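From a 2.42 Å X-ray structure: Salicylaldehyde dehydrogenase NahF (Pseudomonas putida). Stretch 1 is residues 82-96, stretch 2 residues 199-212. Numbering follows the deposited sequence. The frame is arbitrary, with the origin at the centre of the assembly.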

# COMPACT_ATOMS: atom_id res chain seq x y z
N ARG A 82 23.94 9.80 -4.38
CA ARG A 82 24.15 9.46 -5.78
C ARG A 82 25.56 8.91 -6.01
O ARG A 82 25.74 7.90 -6.70
CB ARG A 82 23.88 10.67 -6.67
CG ARG A 82 24.21 10.45 -8.14
CD ARG A 82 23.83 11.67 -8.97
NE ARG A 82 22.38 11.82 -9.05
CZ ARG A 82 21.75 12.97 -9.27
NH1 ARG A 82 22.43 14.10 -9.43
NH2 ARG A 82 20.43 12.99 -9.34
N ARG A 83 26.56 9.58 -5.44
CA ARG A 83 27.95 9.18 -5.62
C ARG A 83 28.16 7.76 -5.10
O ARG A 83 28.75 6.91 -5.77
CB ARG A 83 28.88 10.13 -4.87
CG ARG A 83 30.28 10.22 -5.46
CD ARG A 83 31.33 10.51 -4.40
NE ARG A 83 31.67 9.30 -3.65
CZ ARG A 83 31.64 9.20 -2.33
NH1 ARG A 83 31.30 10.26 -1.60
NH2 ARG A 83 31.95 8.06 -1.72
N LEU A 84 27.66 7.51 -3.90
CA LEU A 84 27.78 6.22 -3.24
C LEU A 84 27.12 5.10 -4.03
O LEU A 84 27.73 4.04 -4.24
CB LEU A 84 27.21 6.30 -1.82
CG LEU A 84 28.08 7.05 -0.82
CD1 LEU A 84 27.29 7.48 0.40
CD2 LEU A 84 29.24 6.17 -0.42
N LEU A 85 25.89 5.32 -4.46
CA LEU A 85 25.16 4.30 -5.21
C LEU A 85 25.81 4.02 -6.56
O LEU A 85 25.92 2.86 -6.97
CB LEU A 85 23.70 4.72 -5.41
CG LEU A 85 22.68 4.25 -4.37
CD1 LEU A 85 23.35 3.54 -3.21
CD2 LEU A 85 21.86 5.43 -3.89
N LEU A 86 26.24 5.07 -7.23
CA LEU A 86 26.96 4.94 -8.49
C LEU A 86 28.17 4.02 -8.29
O LEU A 86 28.44 3.14 -9.12
CB LEU A 86 27.41 6.32 -8.97
CG LEU A 86 26.83 6.88 -10.28
CD1 LEU A 86 25.59 6.13 -10.72
CD2 LEU A 86 26.56 8.37 -10.14
N LYS A 87 28.87 4.22 -7.18
CA LYS A 87 30.03 3.40 -6.85
C LYS A 87 29.68 1.93 -6.66
O LYS A 87 30.44 1.05 -7.09
CB LYS A 87 30.76 3.95 -5.62
CG LYS A 87 32.13 3.30 -5.41
CD LYS A 87 32.98 4.06 -4.41
CE LYS A 87 34.39 3.49 -4.35
NZ LYS A 87 35.23 4.18 -3.33
N VAL A 88 28.55 1.66 -6.00
CA VAL A 88 28.09 0.28 -5.82
C VAL A 88 28.02 -0.42 -7.17
O VAL A 88 28.55 -1.52 -7.34
CB VAL A 88 26.69 0.19 -5.18
CG1 VAL A 88 26.28 -1.26 -5.03
CG2 VAL A 88 26.68 0.87 -3.83
N ALA A 89 27.39 0.25 -8.14
CA ALA A 89 27.28 -0.29 -9.49
C ALA A 89 28.64 -0.59 -10.08
O ALA A 89 28.86 -1.67 -10.63
CB ALA A 89 26.51 0.66 -10.39
N ASP A 90 29.57 0.36 -9.97
CA ASP A 90 30.93 0.15 -10.47
C ASP A 90 31.56 -1.07 -9.82
O ASP A 90 32.19 -1.90 -10.49
CB ASP A 90 31.80 1.37 -10.18
CG ASP A 90 31.42 2.58 -11.02
OD1 ASP A 90 30.79 2.39 -12.08
OD2 ASP A 90 31.78 3.71 -10.62
N VAL A 91 31.38 -1.18 -8.50
CA VAL A 91 31.97 -2.27 -7.72
C VAL A 91 31.37 -3.63 -8.08
O VAL A 91 32.08 -4.63 -8.17
CB VAL A 91 31.86 -2.01 -6.21
CG1 VAL A 91 32.31 -3.22 -5.41
CG2 VAL A 91 32.68 -0.80 -5.83
N MET A 92 30.05 -3.66 -8.29
CA MET A 92 29.40 -4.90 -8.70
C MET A 92 29.91 -5.38 -10.06
O MET A 92 30.14 -6.57 -10.27
CB MET A 92 27.89 -4.74 -8.74
CG MET A 92 27.26 -4.37 -7.41
SD MET A 92 25.50 -4.73 -7.42
CE MET A 92 25.53 -6.52 -7.37
N GLU A 93 30.09 -4.45 -11.00
CA GLU A 93 30.57 -4.81 -12.32
C GLU A 93 32.01 -5.30 -12.26
O GLU A 93 32.43 -6.13 -13.06
CB GLU A 93 30.41 -3.64 -13.30
CG GLU A 93 28.95 -3.29 -13.59
CD GLU A 93 28.79 -2.06 -14.47
OE1 GLU A 93 29.76 -1.28 -14.60
OE2 GLU A 93 27.69 -1.87 -15.03
N SER A 94 32.77 -4.79 -11.29
CA SER A 94 34.16 -5.19 -11.14
C SER A 94 34.27 -6.61 -10.60
O SER A 94 35.33 -7.22 -10.67
CB SER A 94 34.92 -4.21 -10.23
OG SER A 94 34.53 -4.33 -8.88
N LYS A 95 33.16 -7.13 -10.08
CA LYS A 95 33.16 -8.47 -9.51
C LYS A 95 32.35 -9.46 -10.35
O LYS A 95 31.96 -10.53 -9.87
CB LYS A 95 32.63 -8.42 -8.07
CG LYS A 95 33.61 -7.81 -7.08
CD LYS A 95 33.08 -7.85 -5.65
CE LYS A 95 34.20 -7.66 -4.63
NZ LYS A 95 35.04 -6.47 -4.92
N THR A 96 32.11 -9.10 -11.61
CA THR A 96 31.27 -9.90 -12.51
C THR A 96 31.62 -11.40 -12.61
O THR A 96 30.74 -12.25 -12.47
CB THR A 96 31.16 -9.26 -13.93
OG1 THR A 96 30.55 -7.96 -13.84
CG2 THR A 96 30.31 -10.14 -14.85
N ALA A 199 25.70 -12.50 0.25
CA ALA A 199 26.80 -11.95 1.02
C ALA A 199 27.67 -11.11 0.08
O ALA A 199 28.11 -10.02 0.45
CB ALA A 199 27.61 -13.06 1.65
N LEU A 200 27.88 -11.62 -1.13
CA LEU A 200 28.70 -10.92 -2.12
C LEU A 200 28.13 -9.55 -2.48
O LEU A 200 28.86 -8.55 -2.50
CB LEU A 200 28.88 -11.76 -3.38
CG LEU A 200 29.82 -11.12 -4.41
CD1 LEU A 200 31.17 -10.81 -3.76
CD2 LEU A 200 30.00 -12.00 -5.63
N ILE A 201 26.83 -9.50 -2.78
CA ILE A 201 26.21 -8.23 -3.14
C ILE A 201 26.35 -7.26 -1.97
O ILE A 201 26.62 -6.08 -2.16
CB ILE A 201 24.73 -8.39 -3.61
CG1 ILE A 201 24.19 -7.08 -4.16
CG2 ILE A 201 23.84 -8.87 -2.48
CD1 ILE A 201 22.84 -7.20 -4.81
N THR A 202 26.21 -7.79 -0.76
CA THR A 202 26.41 -6.99 0.44
C THR A 202 27.83 -6.44 0.46
O THR A 202 28.04 -5.25 0.68
CB THR A 202 26.19 -7.82 1.72
OG1 THR A 202 24.87 -8.38 1.70
CG2 THR A 202 26.35 -6.95 2.96
N GLN A 203 28.80 -7.32 0.21
CA GLN A 203 30.20 -6.92 0.20
C GLN A 203 30.44 -5.77 -0.78
O GLN A 203 31.17 -4.82 -0.48
CB GLN A 203 31.11 -8.10 -0.14
CG GLN A 203 32.58 -7.77 -0.06
CD GLN A 203 33.46 -8.86 -0.63
OE1 GLN A 203 33.00 -9.99 -0.85
NE2 GLN A 203 34.72 -8.54 -0.88
N CYS A 204 29.80 -5.85 -1.94
CA CYS A 204 29.92 -4.79 -2.92
C CYS A 204 29.48 -3.45 -2.34
O CYS A 204 30.18 -2.44 -2.47
CB CYS A 204 29.09 -5.12 -4.16
SG CYS A 204 29.86 -6.38 -5.18
N VAL A 205 28.33 -3.45 -1.68
CA VAL A 205 27.83 -2.25 -1.03
C VAL A 205 28.82 -1.74 0.02
O VAL A 205 29.04 -0.53 0.14
CB VAL A 205 26.45 -2.49 -0.41
CG1 VAL A 205 25.94 -1.25 0.29
CG2 VAL A 205 25.48 -2.91 -1.50
N GLN A 206 29.43 -2.66 0.77
CA GLN A 206 30.43 -2.29 1.76
C GLN A 206 31.62 -1.58 1.12
O GLN A 206 32.07 -0.55 1.62
CB GLN A 206 30.92 -3.51 2.55
CG GLN A 206 31.96 -3.16 3.62
CD GLN A 206 32.61 -4.39 4.26
OE1 GLN A 206 32.49 -5.51 3.76
NE2 GLN A 206 33.32 -4.17 5.37
N GLU A 207 32.10 -2.13 0.01
CA GLU A 207 33.29 -1.59 -0.66
C GLU A 207 33.03 -0.29 -1.42
O GLU A 207 33.97 0.40 -1.81
CB GLU A 207 33.90 -2.64 -1.59
CG GLU A 207 34.27 -3.92 -0.87
CD GLU A 207 35.00 -4.90 -1.75
OE1 GLU A 207 35.12 -4.64 -2.96
OE2 GLU A 207 35.46 -5.94 -1.23
N ALA A 208 31.76 0.04 -1.63
CA ALA A 208 31.41 1.33 -2.23
C ALA A 208 31.51 2.43 -1.19
O ALA A 208 31.58 3.61 -1.52
CB ALA A 208 30.02 1.29 -2.82
N GLY A 209 31.51 2.02 0.08
CA GLY A 209 31.76 2.95 1.17
C GLY A 209 30.53 3.43 1.92
O GLY A 209 30.56 4.49 2.54
N LEU A 210 29.46 2.64 1.88
CA LEU A 210 28.25 2.97 2.62
C LEU A 210 28.53 3.03 4.11
O LEU A 210 29.24 2.18 4.64
CB LEU A 210 27.14 1.95 2.34
CG LEU A 210 26.14 2.25 1.22
CD1 LEU A 210 25.44 3.58 1.48
CD2 LEU A 210 26.80 2.25 -0.15
N PRO A 211 27.99 4.05 4.79
CA PRO A 211 28.17 4.21 6.24
C PRO A 211 27.74 2.96 7.01
O PRO A 211 26.86 2.22 6.57
CB PRO A 211 27.27 5.39 6.57
CG PRO A 211 27.22 6.19 5.30
CD PRO A 211 27.26 5.18 4.19
N ALA A 212 28.37 2.73 8.16
CA ALA A 212 28.07 1.55 8.95
C ALA A 212 26.62 1.53 9.40
O ALA A 212 26.09 2.53 9.88
CB ALA A 212 29.01 1.46 10.16
O HOH W 1 37.90 -6.47 -3.40

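The two stretches meet as two helices, 82-94 and 199-208, whose axes approach to 8.2 Å with an angle of 129° between their N-to-C directions. The contact buries 711 Å², summed over both sides, and is mostly apolar; a single direct hydrogen bond crosses it.

That bond belongs to Lys-95. Its NZ donates to Glu-207 OE1 at 2.7 Å, a salt bridge as well as a hydrogen bond. The lysine chain (chi1 m, chi2 and chi3 t, chi4 p) carries its methylenes over the second helix on the way: Lys-95 CD lies 3.6 Å from Cys-204 SG and 4.0 Å from Leu-200 CD1. A long aliphatic chain with a charged tip suits this route from apolar cover to carboxylate. The second carboxylate oxygen is also satisfied, since Gln-203 NE2 donates to Glu-207 OE2 at 2.7 Å with an N-H...acceptor angle of 151°, one turn back along the same helix. Water 1 closes the group, accepting from Lys-95 NZ at 3.2 Å and donating weakly to Glu-207 OE2 at 3.3 Å.

Around the closest CA pair, Val-88 and Ala-208 at 5.0 Å, the packing is tight. Val-88 CG2 reaches Ala-208 CB at 3.5 Å and Leu-210 CD2 at 3.9 Å, while Val-88 CG1 meets Val-205 CG2 at 4.0 Å. The single methyl of Ala-208 fits this short spacing. Val-91 and Cys-204 both direct CA-to-CB toward the opposing stretch, with Val-91 CG1 3.9 Å from Cys-204 CB. Met-92 starts sideways, but its m, t, p chain brings CE to 3.5 Å from Ile-201 CG1, and its CG lies 3.8 Å from Cys-204 CB.

At the C-terminal end of the second helix, Gly-209 (phi/psi 102/24) forms a Schellman motif. Its N donates to Gln-206 O at 3.0 Å, and Ala-208 N donates to Val-205 O at 3.3 Å and weakly to Cys-204 O at 3.1 Å. A CB at these backbone angles would jam against the preceding carbonyl oxygen, which by itself calls for glycine. Carbon atoms from the first stretch cover the turn: Lys-87 CD is 3.2 Å and Leu-84 CD2 3.6 Å from Ala-208 O. Leu-84 CD1 also packs 4.4 Å from Pro-211 CD.

Where the first helix ends, polar groups are satisfied locally: Ser-94 OG donates to Val-91 O at 2.6 Å, Thr-96 OG1 to Glu-93 O at 2.7 Å, and Lys-95 N to Met-92 O at 3.1 Å.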